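Local coordinates for rhodanese domain-containing protein (Thermoplasma volcanium GSS1, PDB 3GK5), which is of unknown function but contains a rhodanese-like domain, the part modelled here, whose relatives often transfer sulfur, at residues A[47-52]-A[78-83]; A[58-63]-A[69-74]; A[9-12]-A[17-20]. All blocks are in the same frame, centred on the assembly; numbering follows the deposited sequence.

Overall arrangement
The three contacts illustrate how a rhodanese-like domain builds layers on its parallel sheet. Contact 2 seats helix 66-76 on strand 58-61. Contact 1, centred about 10 Å from it, joins the turn after that helix to the end of helix 42-48, and Val-83 N meets Tyr-58 O at 2.8 Å where the two contacts share the sheet. Contact 3 lies on the other face, its centre about 13 Å from that of contact 2 and about 17 Å from that of contact 1. Ala-59 CB, 3.9 Å from Leu-11 CD1, links it to strand 58-61. Just beyond that strand, Cys-62 lies at the position of the catalytic cysteine in active rhodaneses, consistent with an active-site loop running on to helix 66-76.

Contact 1. Residues A[47-52]-A[78-83]; sequences EKWKIL and LGLNIV
The carbonyl oxygen Trp-49 O accepts a hydrogen bond of 3.1 Å from Leu-52 N, closing a turn just after helix 42-48 and presenting both side chains to segment 78-83. In this rhodanese-like domain the opposing segment begins just beyond helix 66-76, where a Schellman motif with Gly-79 as its C-prime residue turns the chain toward strand 82-85. Leu-78 and Leu-80, on either side of the glycine, both reach the indole. The principle of a methyl seated over an aromatic face is seen clearly here: Leu-78 CD1 stands 3.5 Å from the centroid of the six-membered ring and only 4° off its normal, a CH-pi contact. With chi1 at 70°, CG of Trp-49 lies between the backbone N and the carbonyl carbon, and this torsion turns the indole toward segment 78-83. Lys-50 CG lies 4.0 Å above the opposite face, displaced toward the rim. Leu-80 CD1 approaches obliquely, 4.0 Å from Trp-49 CE3, while Leu-75 of helix 66-76 touches both residues. With an alanine in place of Trp-49, Leu-78 CD1 would probably lose its aromatic platform and a gap would open beside Leu-80. The apolar patch continues where Leu-52 and Leu-80 cross at about a right angle, Leu-52 CD2 resting 4.0 Å from Leu-80 CD1.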
ATOM      1  N   GLU A  47      -5.385 -13.250  -7.638  1.00 34.60           N
ATOM      2  CA  GLU A  47      -5.948 -14.445  -7.016  1.00 34.05           C
ATOM      3  C   GLU A  47      -6.240 -14.333  -5.530  1.00 37.18           C
ATOM      4  O   GLU A  47      -7.045 -15.095  -4.996  1.00 40.22           O
ATOM      5  CB  GLU A  47      -5.026 -15.655  -7.216  1.00 43.51           C
ATOM      6  CG  GLU A  47      -4.790 -16.092  -8.655  1.00 45.76           C
ATOM      7  CD  GLU A  47      -3.596 -15.405  -9.295  1.00 50.64           C
ATOM      8  OE1 GLU A  47      -2.500 -15.410  -8.686  1.00 44.99           O
ATOM      9  OE2 GLU A  47      -3.751 -14.871 -10.414  1.00 59.29           O
ATOM     10  N   LYS A  48      -5.592 -13.400  -4.845  1.00 39.90           N
ATOM     11  CA  LYS A  48      -5.808 -13.295  -3.410  1.00 39.07           C
ATOM     12  C   LYS A  48      -6.302 -11.954  -2.891  1.00 32.76           C
ATOM     13  O   LYS A  48      -6.041 -11.595  -1.747  1.00 35.89           O
ATOM     14  CB  LYS A  48      -4.524 -13.705  -2.688  1.00 44.80           C
ATOM     15  CG  LYS A  48      -3.991 -15.052  -3.173  1.00 49.91           C
ATOM     16  CD  LYS A  48      -3.162 -15.767  -2.116  1.00 58.93           C
ATOM     17  CE  LYS A  48      -1.923 -14.983  -1.727  1.00 64.68           C
ATOM     18  NZ  LYS A  48      -1.115 -15.730  -0.715  1.00 64.15           N
ATOM     19  N   TRP A  49      -7.027 -11.221  -3.724  1.00 25.26           N
ATOM     20  CA  TRP A  49      -7.548  -9.928  -3.307  1.00 27.72           C
ATOM     21  C   TRP A  49      -8.842 -10.122  -2.520  1.00 34.05           C
ATOM     22  O   TRP A  49      -9.353  -9.191  -1.895  1.00 34.83           O
ATOM     23  CB  TRP A  49      -7.836  -9.053  -4.522  1.00 19.87           C
ATOM     24  CG  TRP A  49      -8.999  -9.529  -5.322  1.00 25.62           C
ATOM     25  CD1 TRP A  49      -8.977 -10.424  -6.353  1.00 30.52           C
ATOM     26  CD2 TRP A  49     -10.367  -9.161  -5.138  1.00 30.30           C
ATOM     27  NE1 TRP A  49     -10.248 -10.633  -6.826  1.00 33.05           N
ATOM     28  CE2 TRP A  49     -11.122  -9.868  -6.100  1.00 31.70           C
ATOM     29  CE3 TRP A  49     -11.030  -8.297  -4.256  1.00 27.26           C
ATOM     30  CZ2 TRP A  49     -12.513  -9.743  -6.203  1.00 36.82           C
ATOM     31  CZ3 TRP A  49     -12.415  -8.173  -4.356  1.00 35.83           C
ATOM     32  CH2 TRP A  49     -13.141  -8.891  -5.326  1.00 32.81           C
ATOM     33  N   LYS A  50      -9.370 -11.341  -2.570  1.00 35.80           N
ATOM     34  CA  LYS A  50     -10.607 -11.683  -1.892  1.00 36.47           C
ATOM     35  C   LYS A  50     -10.401 -11.655  -0.389  1.00 32.41           C
ATOM     36  O   LYS A  50     -11.351 -11.533   0.385  1.00 33.37           O
ATOM     37  CB  LYS A  50     -11.077 -13.068  -2.353  1.00 42.81           C
ATOM     38  CG  LYS A  50     -11.012 -13.247  -3.879  1.00 44.06           C
ATOM     39  CD  LYS A  50     -11.735 -14.496  -4.396  1.00 40.45           C
ATOM     40  CE  LYS A  50     -11.225 -15.791  -3.773  1.00 39.58           C
ATOM     41  NZ  LYS A  50     -11.738 -16.019  -2.385  1.00 39.48           N
ATOM     42  N   ILE A  51      -9.143 -11.748   0.014  1.00 32.95           N
ATOM     43  CA  ILE A  51      -8.785 -11.746   1.423  1.00 37.49           C
ATOM     44  C   ILE A  51      -8.915 -10.349   2.018  1.00 34.05           C
ATOM     45  O   ILE A  51      -8.832 -10.174   3.228  1.00 41.18           O
ATOM     46  CB  ILE A  51      -7.347 -12.235   1.600  1.00 48.57           C
ATOM     47  CG1 ILE A  51      -7.121 -13.461   0.704  1.00 59.99           C
ATOM     48  CG2 ILE A  51      -7.093 -12.584   3.056  1.00 46.63           C
ATOM     49  CD1 ILE A  51      -5.684 -13.940   0.656  1.00 74.74           C
ATOM     50  N   LEU A  52      -9.133  -9.361   1.159  1.00 30.93           N
ATOM     51  CA  LEU A  52      -9.270  -7.979   1.592  1.00 29.25           C
ATOM     52  C   LEU A  52     -10.643  -7.659   2.178  1.00 33.76           C
ATOM     53  O   LEU A  52     -11.668  -8.082   1.641  1.00 44.94           O
ATOM     54  CB  LEU A  52      -8.980  -7.048   0.414  1.00 20.73           C
ATOM     55  CG  LEU A  52      -7.523  -6.658   0.158  1.00 18.70           C
ATOM     56  CD1 LEU A  52      -6.572  -7.706   0.691  1.00 33.08           C
ATOM     57  CD2 LEU A  52      -7.322  -6.445  -1.329  1.00 19.54           C
ATOM     58  N   LEU A  78     -13.742  -3.013  -8.100  1.00 39.37           N
ATOM     59  CA  LEU A  78     -14.328  -4.141  -7.388  1.00 34.19           C
ATOM     60  C   LEU A  78     -15.033  -3.662  -6.124  1.00 36.69           C
ATOM     61  O   LEU A  78     -15.363  -4.458  -5.241  1.00 36.87           O
ATOM     62  CB  LEU A  78     -13.253  -5.169  -7.026  1.00 35.26           C
ATOM     63  CG  LEU A  78     -12.502  -5.803  -8.199  1.00 35.77           C
ATOM     64  CD1 LEU A  78     -11.302  -6.560  -7.682  1.00 34.46           C
ATOM     65  CD2 LEU A  78     -13.434  -6.718  -8.984  1.00 34.91           C
ATOM     66  N   GLY A  79     -15.242  -2.352  -6.037  1.00 29.41           N
ATOM     67  CA  GLY A  79     -15.929  -1.780  -4.892  1.00 33.96           C
ATOM     68  C   GLY A  79     -15.154  -1.707  -3.591  1.00 33.85           C
ATOM     69  O   GLY A  79     -15.744  -1.714  -2.510  1.00 30.12           O
ATOM     70  N   LEU A  80     -13.831  -1.636  -3.685  1.00 33.40           N
ATOM     71  CA  LEU A  80     -13.010  -1.551  -2.489  1.00 26.83           C
ATOM     72  C   LEU A  80     -12.577  -0.127  -2.224  1.00 27.23           C
ATOM     73  O   LEU A  80     -12.269   0.639  -3.139  1.00 16.16           O
ATOM     74  CB  LEU A  80     -11.774  -2.446  -2.599  1.00 20.43           C
ATOM     75  CG  LEU A  80     -11.965  -3.932  -2.302  1.00 22.53           C
ATOM     76  CD1 LEU A  80     -10.689  -4.672  -2.646  1.00 25.08           C
ATOM     77  CD2 LEU A  80     -12.319  -4.137  -0.832  1.00 25.27           C
ATOM     78  N   ASN A  81     -12.570   0.226  -0.949  1.00 28.91           N
ATOM     79  CA  ASN A  81     -12.167   1.552  -0.534  1.00 31.55           C
ATOM     80  C   ASN A  81     -10.643   1.561  -0.377  1.00 33.71           C
ATOM     81  O   ASN A  81     -10.123   1.334   0.720  1.00 31.29           O
ATOM     82  CB  ASN A  81     -12.861   1.889   0.781  1.00 30.19           C
ATOM     83  CG  ASN A  81     -12.538   3.269   1.267  1.00 40.29           C
ATOM     84  OD1 ASN A  81     -12.163   4.140   0.482  1.00 44.87           O
ATOM     85  ND2 ASN A  81     -12.697   3.491   2.568  1.00 44.18           N
ATOM     86  N   ILE A  82      -9.939   1.795  -1.488  1.00 31.01           N
ATOM     87  CA  ILE A  82      -8.477   1.839  -1.494  1.00 24.20           C
ATOM     88  C   ILE A  82      -7.971   3.119  -2.137  1.00 23.62           C
ATOM     89  O   ILE A  82      -8.660   3.730  -2.947  1.00 34.28           O
ATOM     90  CB  ILE A  82      -7.841   0.641  -2.264  1.00 19.39           C
ATOM     91  CG1 ILE A  82      -7.768   0.943  -3.764  1.00 19.91           C
ATOM     92  CG2 ILE A  82      -8.639  -0.634  -2.015  1.00 18.12           C
ATOM     93  CD1 ILE A  82      -9.105   1.086  -4.452  1.00 22.51           C
ATOM     94  N   VAL A  83      -6.756   3.514  -1.770  1.00 23.74           N
ATOM     95  CA  VAL A  83      -6.131   4.717  -2.301  1.00 15.21           C
ATOM     96  C   VAL A  83      -4.690   4.393  -2.683  1.00 16.97           C
ATOM     97  O   VAL A  83      -4.108   3.459  -2.145  1.00 25.55           O
ATOM     98  CB  VAL A  83      -6.116   5.818  -1.245  1.00 29.23           C
ATOM     99  CG1 VAL A  83      -7.543   6.218  -0.886  1.00 25.89           C
ATOM    100  CG2 VAL A  83      -5.382   5.317  -0.015  1.00 29.23           C
TER

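Contact 2. Residues A[58-63]-A[69-74]; sequences YAVICA and AAAVEF
Val-60 and Val-72 run antiparallel past one another, one rising from the strand and the other lying along the helix flank, and it is their CG2 methyls that meet. Val-72 CG2 is the probing methyl: it comes to 3.8 Å from Val-60 CG2 and 4.0 Å from Val-60 CB, nestling against the shoulder of the branched side chain. The fork of Val-60 serves two partners at once. Its CG1 stands anti to the backbone N (chi1 -165°) and meets Ala-71 CB at 4.1 Å, whereas CG2 is directed to Val-72. Ala-71 points its lone methyl at the strand, and side chains this short let the backbones come near, with Val-60 CA and Val-72 CA 7.0 Å apart. All three residues are buried, and their meeting is wholly apolar. Ser-68 of the same helix and Val-23 also touch Val-60, while Val-72 reaches on to Ile-82 and Asp-84 of the adjoining strand. One helical residue thus spans two parallel strands. This is the inside of a beta-alpha-beta crossover, strand 58-61, helix 66-76, strand 82-85; in the rhodanese fold the loop between this first strand and the helix is the one that typically forms the active site.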
ATOM      1  N   TYR A  58      -7.984   0.998   2.553  1.00 19.27           N
ATOM      2  CA  TYR A  58      -6.623   0.593   2.231  1.00 22.53           C
ATOM      3  C   TYR A  58      -5.768   1.652   1.550  1.00 26.12           C
ATOM      4  O   TYR A  58      -6.256   2.459   0.756  1.00 33.43           O
ATOM      5  CB  TYR A  58      -6.639  -0.661   1.352  1.00 17.57           C
ATOM      6  CG  TYR A  58      -7.173  -1.900   2.038  1.00 23.89           C
ATOM      7  CD1 TYR A  58      -8.496  -2.320   1.851  1.00 20.83           C
ATOM      8  CD2 TYR A  58      -6.349  -2.668   2.858  1.00 17.46           C
ATOM      9  CE1 TYR A  58      -8.975  -3.478   2.464  1.00 26.01           C
ATOM     10  CE2 TYR A  58      -6.815  -3.822   3.472  1.00 21.96           C
ATOM     11  CZ  TYR A  58      -8.120  -4.222   3.275  1.00 26.08           C
ATOM     12  OH  TYR A  58      -8.563  -5.363   3.894  1.00 31.25           O
ATOM     13  N   ALA A  59      -4.482   1.629   1.877  1.00 18.26           N
ATOM     14  CA  ALA A  59      -3.502   2.533   1.291  1.00 22.13           C
ATOM     15  C   ALA A  59      -2.509   1.618   0.563  1.00 17.87           C
ATOM     16  O   ALA A  59      -1.694   0.937   1.194  1.00 24.12           O
ATOM     17  CB  ALA A  59      -2.797   3.346   2.396  1.00 13.36           C
ATOM     18  N   VAL A  60      -2.592   1.591  -0.763  1.00 16.24           N
ATOM     19  CA  VAL A  60      -1.730   0.723  -1.561  1.00 10.62           C
ATOM     20  C   VAL A  60      -0.389   1.359  -1.817  1.00  9.92           C
ATOM     21  O   VAL A  60      -0.291   2.419  -2.434  1.00 20.70           O
ATOM     22  CB  VAL A  60      -2.360   0.386  -2.916  1.00 11.48           C
ATOM     23  CG1 VAL A  60      -1.626  -0.785  -3.537  1.00 13.54           C
ATOM     24  CG2 VAL A  60      -3.821   0.086  -2.745  1.00  5.41           C
ATOM     25  N   ILE A  61       0.652   0.694  -1.347  1.00 11.45           N
ATOM     26  CA  ILE A  61       1.977   1.229  -1.507  1.00  9.12           C
ATOM     27  C   ILE A  61       2.834   0.380  -2.409  1.00 11.38           C
ATOM     28  O   ILE A  61       2.658  -0.828  -2.523  1.00 21.98           O
ATOM     29  CB  ILE A  61       2.663   1.383  -0.157  1.00 10.00           C
ATOM     30  CG1 ILE A  61       3.874   2.315  -0.298  1.00 10.57           C
ATOM     31  CG2 ILE A  61       3.057   0.022   0.363  1.00 13.64           C
ATOM     32  CD1 ILE A  61       4.132   3.173   0.948  1.00  9.47           C
ATOM     33  N   CYS A  62       3.786   1.035  -3.037  1.00 14.71           N
ATOM     34  CA  CYS A  62       4.673   0.375  -3.965  1.00 25.52           C
ATOM     35  C   CYS A  62       6.107   0.856  -3.714  1.00 21.13           C
ATOM     36  O   CYS A  62       6.342   1.626  -2.790  1.00 28.03           O
ATOM     37  CB  CYS A  62       4.195   0.742  -5.358  1.00 25.21           C
ATOM     38  SG  CYS A  62       5.138   0.068  -6.619  1.00 36.55           S
ATOM     39  N   ALA A  63       7.072   0.414  -4.507  1.00 23.11           N
ATOM     40  CA  ALA A  63       8.438   0.890  -4.289  1.00 29.05           C
ATOM     41  C   ALA A  63       8.505   2.348  -4.718  1.00 24.75           C
ATOM     42  O   ALA A  63       9.055   3.189  -4.006  1.00 22.97           O
ATOM     43  CB  ALA A  63       9.455   0.058  -5.087  1.00 23.63           C
ATOM     44  N   ALA A  69      -0.270   1.928  -8.528  1.00 25.44           N
ATOM     45  CA  ALA A  69      -1.252   2.570  -9.399  1.00 21.02           C
ATOM     46  C   ALA A  69      -2.111   1.553 -10.124  1.00 21.99           C
ATOM     47  O   ALA A  69      -3.334   1.694 -10.186  1.00 27.56           O
ATOM     48  CB  ALA A  69      -0.554   3.463 -10.413  1.00 27.40           C
ATOM     49  N   ALA A  70      -1.465   0.528 -10.669  1.00 19.97           N
ATOM     50  CA  ALA A  70      -2.180  -0.510 -11.401  1.00 18.81           C
ATOM     51  C   ALA A  70      -3.085  -1.340 -10.488  1.00 22.34           C
ATOM     52  O   ALA A  70      -4.153  -1.793 -10.903  1.00 22.05           O
ATOM     53  CB  ALA A  70      -1.194  -1.400 -12.121  1.00 23.00           C
ATOM     54  N   ALA A  71      -2.670  -1.516  -9.240  1.00 20.20           N
ATOM     55  CA  ALA A  71      -3.461  -2.276  -8.279  1.00 22.78           C
ATOM     56  C   ALA A  71      -4.716  -1.493  -7.884  1.00 22.19           C
ATOM     57  O   ALA A  71      -5.790  -2.062  -7.711  1.00 18.81           O
ATOM     58  CB  ALA A  71      -2.629  -2.581  -7.033  1.00 12.74           C
ATOM     59  N   VAL A  72      -4.577  -0.184  -7.737  1.00 20.51           N
ATOM     60  CA  VAL A  72      -5.709   0.630  -7.355  1.00 15.11           C
ATOM     61  C   VAL A  72      -6.828   0.605  -8.385  1.00 19.00           C
ATOM     62  O   VAL A  72      -7.990   0.454  -8.033  1.00 19.28           O
ATOM     63  CB  VAL A  72      -5.288   2.074  -7.116  1.00 13.78           C
ATOM     64  CG1 VAL A  72      -6.516   2.919  -6.817  1.00 25.10           C
ATOM     65  CG2 VAL A  72      -4.308   2.133  -5.952  1.00 11.47           C
ATOM     66  N   GLU A  73      -6.474   0.748  -9.659  1.00 28.45           N
ATOM     67  CA  GLU A  73      -7.461   0.745 -10.736  1.00 27.39           C
ATOM     68  C   GLU A  73      -8.217  -0.579 -10.763  1.00 25.70           C
ATOM     69  O   GLU A  73      -9.375  -0.637 -11.161  1.00 22.59           O
ATOM     70  CB  GLU A  73      -6.764   0.968 -12.084  1.00 32.75           C
ATOM     71  CG  GLU A  73      -7.033   2.323 -12.735  1.00 33.92           C
ATOM     72  CD  GLU A  73      -8.446   2.432 -13.286  1.00 41.81           C
ATOM     73  OE1 GLU A  73      -9.400   2.521 -12.488  1.00 51.43           O
ATOM     74  OE2 GLU A  73      -8.609   2.415 -14.523  1.00 46.31           O
ATOM     75  N   PHE A  74      -7.546  -1.638 -10.330  1.00 28.34           N
ATOM     76  CA  PHE A  74      -8.133  -2.965 -10.302  1.00 22.67           C
ATOM     77  C   PHE A  74      -9.096  -3.133  -9.129  1.00 23.00           C
ATOM     78  O   PHE A  74     -10.246  -3.523  -9.310  1.00 27.70           O
ATOM     79  CB  PHE A  74      -7.012  -4.004 -10.218  1.00 25.42           C
ATOM     80  CG  PHE A  74      -7.498  -5.427 -10.148  1.00 27.88           C
ATOM     81  CD1 PHE A  74      -8.194  -5.996 -11.209  1.00 26.92           C
ATOM     82  CD2 PHE A  74      -7.250  -6.201  -9.014  1.00 24.31           C
ATOM     83  CE1 PHE A  74      -8.641  -7.319 -11.142  1.00 30.40           C
ATOM     84  CE2 PHE A  74      -7.689  -7.517  -8.935  1.00 27.08           C
ATOM     85  CZ  PHE A  74      -8.388  -8.081 -10.002  1.00 22.12           C
TER

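Contact 3. Residues A[9-12]-A[17-20]; sequences ADLY and AYTV
Leu-11 lays its CD1 methyl over the root of the Tyr-18 side chain, 3.8 Å from both Tyr-18 CB and Tyr-18 CG, and reaches the near part of the ring at Tyr-18 CD1, 3.9 Å away. The two side chains meet at a slant, and the methyl lies neither squarely above the ring nor at its rim. The example shows how a single leucine can bridge a short helix and the strand that follows it. Leu-11 leaves its helix without aiming directly at segment 17-20, but its CG is carried anti to the backbone N (chi1 176°), which extends the isobutyl group off the helix and brings the terminal methyls to segment 17-20. There the fork divides the work: CD1 goes to Tyr-18, and CD2 makes a looser approach of 4.5 Å to Val-20 CG2. Thr-19, the residue in between, points away from the helix. The apolar part of Tyr-18 is thereby packed beneath the helix, while its hydroxyl OH has a polar mate in Lys-57 NZ, a hydrogen bond that would hold the far end of the ring in place. Only four residues separate the two segments, so the contact is local, between a helix and the strand that follows it. Within the domain, helix 8-13 sits on the sheet face that Ala-59 of strand 58-61 looks out on, and Leu-11 also touches Ile-6 of strand 5-6 and Val-85 of strand 82-85, while Tyr-18 borders Ile-6, Ala-59 and Val-83.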
ATOM      1  N   ALA A   9       2.753  12.289   3.940  1.00 25.58           N
ATOM      2  CA  ALA A   9       2.453  12.998   5.170  1.00 30.74           C
ATOM      3  C   ALA A   9       1.017  12.731   5.581  1.00 27.94           C
ATOM      4  O   ALA A   9       0.724  12.550   6.766  1.00 33.30           O
ATOM      5  CB  ALA A   9       2.684  14.495   4.990  1.00 30.63           C
ATOM      6  N   ASP A  10       0.124  12.708   4.598  1.00 26.21           N
ATOM      7  CA  ASP A  10      -1.292  12.450   4.849  1.00 26.07           C
ATOM      8  C   ASP A  10      -1.469  11.070   5.464  1.00 28.42           C
ATOM      9  O   ASP A  10      -2.103  10.922   6.512  1.00 24.24           O
ATOM     10  CB  ASP A  10      -2.085  12.526   3.541  1.00 36.54           C
ATOM     11  CG  ASP A  10      -2.265  13.944   3.041  1.00 49.22           C
ATOM     12  OD1 ASP A  10      -2.440  14.115   1.812  1.00 47.95           O
ATOM     13  OD2 ASP A  10      -2.248  14.883   3.874  1.00 55.53           O
ATOM     14  N   LEU A  11      -0.913  10.059   4.801  1.00 24.23           N
ATOM     15  CA  LEU A  11      -1.015   8.690   5.291  1.00 28.01           C
ATOM     16  C   LEU A  11      -0.524   8.564   6.727  1.00 24.70           C
ATOM     17  O   LEU A  11      -1.224   8.022   7.576  1.00 26.26           O
ATOM     18  CB  LEU A  11      -0.221   7.728   4.395  1.00 22.21           C
ATOM     19  CG  LEU A  11      -0.144   6.258   4.839  1.00 13.27           C
ATOM     20  CD1 LEU A  11      -1.525   5.722   5.179  1.00  5.80           C
ATOM     21  CD2 LEU A  11       0.475   5.430   3.724  1.00 16.46           C
ATOM     22  N   TYR A  12       0.677   9.066   6.993  1.00 22.06           N
ATOM     23  CA  TYR A  12       1.257   8.985   8.326  1.00 22.16           C
ATOM     24  C   TYR A  12       0.399   9.656   9.388  1.00 25.16           C
ATOM     25  O   TYR A  12       0.248   9.131  10.489  1.00 28.88           O
ATOM     26  CB  TYR A  12       2.661   9.590   8.324  1.00 26.88           C
ATOM     27  CG  TYR A  12       3.343   9.584   9.672  1.00 22.68           C
ATOM     28  CD1 TYR A  12       3.398  10.742  10.454  1.00 25.31           C
ATOM     29  CD2 TYR A  12       3.937   8.420  10.169  1.00 26.21           C
ATOM     30  CE1 TYR A  12       4.034  10.742  11.700  1.00 22.31           C
ATOM     31  CE2 TYR A  12       4.571   8.408  11.413  1.00 23.97           C
ATOM     32  CZ  TYR A  12       4.618   9.572  12.170  1.00 27.94           C
ATOM     33  OH  TYR A  12       5.255   9.561  13.393  1.00 27.64           O
ATOM     34  N   ALA A  17      -6.158   5.239  10.500  1.00 15.25           N
ATOM     35  CA  ALA A  17      -7.374   5.160   9.703  1.00 17.40           C
ATOM     36  C   ALA A  17      -7.199   4.257   8.474  1.00 20.86           C
ATOM     37  O   ALA A  17      -8.183   3.829   7.865  1.00 22.79           O
ATOM     38  CB  ALA A  17      -7.812   6.552   9.273  1.00 19.70           C
ATOM     39  N   TYR A  18      -5.954   3.967   8.111  1.00 19.62           N
ATOM     40  CA  TYR A  18      -5.690   3.118   6.955  1.00 27.89           C
ATOM     41  C   TYR A  18      -5.056   1.802   7.333  1.00 24.00           C
ATOM     42  O   TYR A  18      -4.581   1.618   8.453  1.00 29.49           O
ATOM     43  CB  TYR A  18      -4.753   3.800   5.952  1.00 18.36           C
ATOM     44  CG  TYR A  18      -5.311   5.040   5.305  1.00 28.05           C
ATOM     45  CD1 TYR A  18      -5.283   6.267   5.966  1.00 13.05           C
ATOM     46  CD2 TYR A  18      -5.866   4.987   4.022  1.00 23.89           C
ATOM     47  CE1 TYR A  18      -5.792   7.411   5.365  1.00 29.81           C
ATOM     48  CE2 TYR A  18      -6.378   6.123   3.409  1.00 25.46           C
ATOM     49  CZ  TYR A  18      -6.339   7.333   4.086  1.00 32.54           C
ATOM     50  OH  TYR A  18      -6.867   8.454   3.493  1.00 29.99           O
ATOM     51  N   THR A  19      -5.054   0.900   6.360  1.00 22.72           N
ATOM     52  CA  THR A  19      -4.460  -0.419   6.481  1.00 21.84           C
ATOM     53  C   THR A  19      -3.576  -0.518   5.255  1.00 17.17           C
ATOM     54  O   THR A  19      -4.050  -0.807   4.173  1.00 15.79           O
ATOM     55  CB  THR A  19      -5.511  -1.526   6.405  1.00 29.93           C
ATOM     56  OG1 THR A  19      -6.369  -1.456   7.549  1.00 33.81           O
ATOM     57  CG2 THR A  19      -4.830  -2.893   6.347  1.00 31.87           C
ATOM     58  N   VAL A  20      -2.291  -0.256   5.435  1.00 26.52           N
ATOM     59  CA  VAL A  20      -1.338  -0.282   4.337  1.00 23.68           C
ATOM     60  C   VAL A  20      -1.263  -1.627   3.626  1.00 26.59           C
ATOM     61  O   VAL A  20      -1.039  -2.656   4.266  1.00 27.76           O
ATOM     62  CB  VAL A  20       0.069   0.070   4.843  1.00 14.01           C
ATOM     63  CG1 VAL A  20       1.035   0.112   3.691  1.00 23.09           C
ATOM     64  CG2 VAL A  20       0.039   1.396   5.576  1.00 13.49           C
TER